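Periplasmic divalent cation tolerance protein CutA (Pyrococcus horikoshii, PDB 1UKU) takes part in resistance to heavy metals as a homotrimer that binds copper between two trimers, which probably drives further oligomerization. Local coordinates at residues R25-A37 against D48-L61. Residues are numbered along the deposited sequence; the frame is centred on the assembly and turned at random.
Sequences RLIACANLREHRA and DKEVGAILKTREDL. With CU (copper (II) ion), chain B.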
# COMPACT_ATOMS: atom_id res chain seq x y z
N ARG A 25 -0.54 13.58 -18.52
CA ARG A 25 -1.00 14.36 -17.39
C ARG A 25 -2.19 13.68 -16.67
O ARG A 25 -3.02 14.29 -16.02
CB ARG A 25 -1.20 15.82 -17.84
CG ARG A 25 0.17 16.50 -18.13
CD ARG A 25 0.76 17.11 -16.93
NE ARG A 25 2.04 17.80 -17.10
CZ ARG A 25 2.70 18.40 -16.11
NH1 ARG A 25 2.21 18.36 -14.89
NH2 ARG A 25 3.87 19.01 -16.31
N LEU A 26 -2.18 12.34 -16.71
CA LEU A 26 -3.23 11.54 -16.10
C LEU A 26 -2.95 11.18 -14.65
O LEU A 26 -3.87 10.77 -13.95
CB LEU A 26 -3.53 10.28 -16.89
CG LEU A 26 -4.20 10.59 -18.23
CD1 LEU A 26 -4.26 9.32 -19.07
CD2 LEU A 26 -5.59 11.16 -18.02
N ILE A 27 -1.68 11.28 -14.26
CA ILE A 27 -1.24 11.06 -12.88
C ILE A 27 -0.28 12.17 -12.51
O ILE A 27 0.38 12.70 -13.38
CB ILE A 27 -0.57 9.66 -12.65
CG1 ILE A 27 0.75 9.50 -13.39
CG2 ILE A 27 -1.56 8.56 -13.01
CD1 ILE A 27 1.43 8.15 -13.12
N ALA A 28 -0.20 12.47 -11.21
CA ALA A 28 0.78 13.42 -10.71
C ALA A 28 2.10 12.76 -10.32
O ALA A 28 3.15 13.40 -10.35
CB ALA A 28 0.24 14.17 -9.53
N CYS A 29 2.03 11.50 -9.92
CA CYS A 29 3.24 10.80 -9.53
C CYS A 29 2.98 9.32 -9.40
O CYS A 29 1.84 8.86 -9.33
CB CYS A 29 3.77 11.37 -8.26
SG CYS A 29 2.69 11.09 -6.97
N ALA A 30 4.08 8.58 -9.44
CA ALA A 30 4.11 7.13 -9.30
C ALA A 30 5.23 6.73 -8.33
O ALA A 30 6.27 7.37 -8.30
CB ALA A 30 4.29 6.50 -10.61
N ASN A 31 4.98 5.71 -7.52
CA ASN A 31 5.99 5.09 -6.67
C ASN A 31 6.07 3.61 -7.11
O ASN A 31 5.07 2.90 -7.07
CB ASN A 31 5.59 5.14 -5.20
CG ASN A 31 5.56 6.53 -4.59
OD1 ASN A 31 5.11 6.63 -3.44
ND2 ASN A 31 6.07 7.56 -5.26
N LEU A 32 7.25 3.18 -7.54
CA LEU A 32 7.46 1.83 -8.08
C LEU A 32 8.38 1.06 -7.17
O LEU A 32 9.41 1.55 -6.77
CB LEU A 32 8.10 1.89 -9.46
CG LEU A 32 7.17 2.26 -10.63
CD1 LEU A 32 6.30 3.49 -10.43
CD2 LEU A 32 7.99 2.36 -11.92
N ARG A 33 8.03 -0.18 -6.88
CA ARG A 33 8.89 -1.06 -6.09
C ARG A 33 8.60 -2.52 -6.43
O ARG A 33 7.49 -2.89 -6.73
CB ARG A 33 8.80 -0.81 -4.58
CG ARG A 33 7.66 -1.50 -3.86
CD ARG A 33 6.35 -0.96 -4.18
NE ARG A 33 5.23 -1.70 -3.55
CZ ARG A 33 4.70 -2.84 -3.97
NH1 ARG A 33 5.18 -3.48 -5.00
NH2 ARG A 33 3.63 -3.34 -3.35
N GLU A 34 9.65 -3.33 -6.39
CA GLU A 34 9.53 -4.77 -6.64
C GLU A 34 8.67 -5.50 -5.60
O GLU A 34 8.63 -5.14 -4.43
CB GLU A 34 10.94 -5.38 -6.70
CG GLU A 34 11.72 -4.95 -7.94
CD GLU A 34 13.19 -5.35 -7.88
OE1 GLU A 34 14.00 -4.78 -8.68
OE2 GLU A 34 13.57 -6.23 -7.06
N HIS A 35 8.04 -6.57 -6.07
CA HIS A 35 7.45 -7.55 -5.15
C HIS A 35 7.43 -8.90 -5.83
O HIS A 35 7.71 -9.01 -7.03
CB HIS A 35 6.05 -7.14 -4.69
CG HIS A 35 5.03 -7.10 -5.78
ND1 HIS A 35 4.37 -5.95 -6.16
CD2 HIS A 35 4.53 -8.09 -6.56
CE1 HIS A 35 3.56 -6.23 -7.17
NE2 HIS A 35 3.62 -7.52 -7.42
N ARG A 36 7.13 -9.92 -5.05
CA ARG A 36 6.92 -11.27 -5.56
C ARG A 36 5.44 -11.58 -5.47
O ARG A 36 4.80 -11.47 -4.39
CB ARG A 36 7.75 -12.27 -4.76
CG ARG A 36 9.24 -12.09 -5.06
CD ARG A 36 10.13 -12.82 -4.12
NE ARG A 36 11.48 -12.91 -4.66
CZ ARG A 36 12.44 -12.01 -4.50
NH1 ARG A 36 12.22 -10.88 -3.81
NH2 ARG A 36 13.64 -12.24 -5.04
N ALA A 37 4.86 -11.98 -6.59
CA ALA A 37 3.43 -12.28 -6.67
C ALA A 37 3.20 -13.79 -6.65
O ALA A 37 3.94 -14.52 -7.26
CB ALA A 37 2.83 -11.69 -7.92
N ASP A 48 5.56 -14.95 -9.72
CA ASP A 48 6.18 -14.08 -10.71
C ASP A 48 6.79 -12.88 -9.99
O ASP A 48 6.13 -12.30 -9.11
CB ASP A 48 5.13 -13.61 -11.71
CG ASP A 48 5.73 -12.91 -12.90
OD1 ASP A 48 6.92 -13.18 -13.23
OD2 ASP A 48 5.10 -12.06 -13.56
N LYS A 49 8.01 -12.50 -10.33
CA LYS A 49 8.62 -11.26 -9.86
C LYS A 49 8.08 -10.12 -10.70
O LYS A 49 8.01 -10.19 -11.93
CB LYS A 49 10.11 -11.30 -10.01
CG LYS A 49 10.77 -12.35 -9.20
CD LYS A 49 12.27 -12.23 -9.24
CE LYS A 49 12.79 -10.97 -8.55
NZ LYS A 49 14.30 -10.88 -8.58
N GLU A 50 7.63 -9.09 -10.01
CA GLU A 50 6.94 -7.97 -10.62
C GLU A 50 7.43 -6.64 -10.07
O GLU A 50 8.13 -6.58 -9.08
CB GLU A 50 5.44 -8.06 -10.36
CG GLU A 50 4.71 -9.26 -10.96
CD GLU A 50 3.21 -9.10 -10.84
OE1 GLU A 50 2.68 -8.78 -9.77
OE2 GLU A 50 2.51 -9.28 -11.86
N VAL A 51 6.97 -5.56 -10.71
CA VAL A 51 7.12 -4.21 -10.16
C VAL A 51 5.74 -3.66 -9.88
O VAL A 51 4.92 -3.54 -10.82
CB VAL A 51 7.92 -3.31 -11.13
CG1 VAL A 51 8.00 -1.86 -10.60
CG2 VAL A 51 9.33 -3.89 -11.27
N GLY A 52 5.44 -3.37 -8.63
CA GLY A 52 4.18 -2.74 -8.29
C GLY A 52 4.27 -1.24 -8.43
O GLY A 52 5.34 -0.68 -8.20
N ALA A 53 3.16 -0.60 -8.77
CA ALA A 53 3.10 0.85 -9.02
C ALA A 53 1.92 1.45 -8.29
O ALA A 53 0.77 1.03 -8.46
CB ALA A 53 2.97 1.12 -10.50
N ILE A 54 2.25 2.41 -7.45
CA ILE A 54 1.29 3.21 -6.72
C ILE A 54 1.21 4.56 -7.44
O ILE A 54 2.17 5.34 -7.45
CB ILE A 54 1.75 3.40 -5.25
CG1 ILE A 54 1.85 2.06 -4.52
CG2 ILE A 54 0.76 4.31 -4.51
CD1 ILE A 54 2.81 2.07 -3.32
N LEU A 55 0.06 4.84 -8.02
CA LEU A 55 -0.20 6.06 -8.77
C LEU A 55 -1.11 7.00 -8.01
O LEU A 55 -2.01 6.54 -7.34
CB LEU A 55 -0.84 5.73 -10.13
CG LEU A 55 -0.28 4.52 -10.89
CD1 LEU A 55 -1.05 4.29 -12.15
CD2 LEU A 55 1.21 4.71 -11.19
N LYS A 56 -0.87 8.30 -8.14
CA LYS A 56 -1.65 9.30 -7.40
C LYS A 56 -2.28 10.24 -8.40
O LYS A 56 -1.61 10.79 -9.25
CB LYS A 56 -0.76 10.04 -6.39
CG LYS A 56 0.01 9.08 -5.45
CD LYS A 56 1.14 9.73 -4.63
CE LYS A 56 2.50 8.94 -4.68
NZ LYS A 56 3.46 9.24 -5.87
N THR A 57 -3.61 10.43 -8.31
CA THR A 57 -4.28 11.34 -9.26
C THR A 57 -5.59 11.86 -8.66
O THR A 57 -5.88 11.62 -7.50
CB THR A 57 -4.48 10.67 -10.64
OG1 THR A 57 -4.82 11.67 -11.62
CG2 THR A 57 -5.62 9.67 -10.62
N ARG A 58 -6.33 12.62 -9.47
CA ARG A 58 -7.63 13.12 -9.07
C ARG A 58 -8.72 12.11 -9.28
O ARG A 58 -8.69 11.33 -10.21
CB ARG A 58 -8.02 14.37 -9.86
CG ARG A 58 -7.02 15.51 -9.83
CD ARG A 58 -7.63 16.81 -10.29
NE ARG A 58 -8.36 16.70 -11.54
CZ ARG A 58 -7.92 17.13 -12.71
NH1 ARG A 58 -6.69 17.65 -12.84
NH2 ARG A 58 -8.68 16.99 -13.79
N GLU A 59 -9.75 12.17 -8.45
CA GLU A 59 -10.92 11.32 -8.62
C GLU A 59 -11.54 11.39 -10.00
O GLU A 59 -11.93 10.38 -10.59
CB GLU A 59 -12.04 11.74 -7.68
CG GLU A 59 -11.87 11.32 -6.26
CD GLU A 59 -11.06 12.29 -5.47
OE1 GLU A 59 -10.40 13.17 -6.11
OE2 GLU A 59 -11.15 12.21 -4.21
N ASP A 60 -11.69 12.62 -10.52
CA ASP A 60 -12.39 12.82 -11.78
C ASP A 60 -11.64 12.23 -12.98
O ASP A 60 -12.22 12.07 -14.02
CB ASP A 60 -12.71 14.30 -12.03
CG ASP A 60 -11.46 15.13 -12.21
OD1 ASP A 60 -10.89 15.53 -11.19
OD2 ASP A 60 -11.00 15.35 -13.35
N LEU A 61 -10.36 11.89 -12.81
CA LEU A 61 -9.58 11.30 -13.87
C LEU A 61 -9.60 9.75 -13.87
O LEU A 61 -9.00 9.13 -14.74
CB LEU A 61 -8.13 11.81 -13.82
CG LEU A 61 -7.94 13.31 -14.13
CD1 LEU A 61 -6.53 13.73 -13.89
CD2 LEU A 61 -8.27 13.56 -15.57
CU CU B . 8.35 -12.05 -13.93
O HOH W 1 15.40 -8.32 -7.97
O HOH W 2 15.28 -13.17 -7.58
O HOH W 3 7.34 -10.89 -14.86
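His35 and Glu50, a hydrogen-bonded pair of two antiparallel strands, illustrate how a beta hairpin can carry a chain of polar side chains along one face. Followed outward from CB, Glu50 stays beside the imidazole: its CB lies 3.5 Å from His35 NE2, CG touches the same nitrogen more loosely, and CD packs 3.9 Å from Ala37 CB. At the tip, OE1 accepts a hydrogen bond from His35 NE2 (2.8 Å) on its anti side, with the ring and carboxylate planes turned 67° apart. The other oxygen, OE2, is taken by the hydroxyl of Tyr75. The other ring nitrogen, His35 ND1, receives Arg33 NH1 at 2.8 Å, in the plane of both groups, so two bonds fix the rotation of the imidazole. Gly52, which has no side chain, lies beneath this arrangement, its CA 3.5 Å from Arg33 NH1. On the other face, Leu55 CD2 reaches Ala30 CB at 3.6 Å and also meets Ile27 CD1. Closer to the hairpin turn, Asp48 points its carboxylate away from the partner strand, CG anti to the backbone N (chi1 -169°), and binds copper through OD1 at 2.0 Å. Helix 11-23 covers the face bearing Ala30, Leu32 and Val51, strand 2-8 pairs with the edge of 48-57 that does not face 29-37, and strand 29-37 pairs with strands of both neighbouring subunits, continuing the sheet through the trimer.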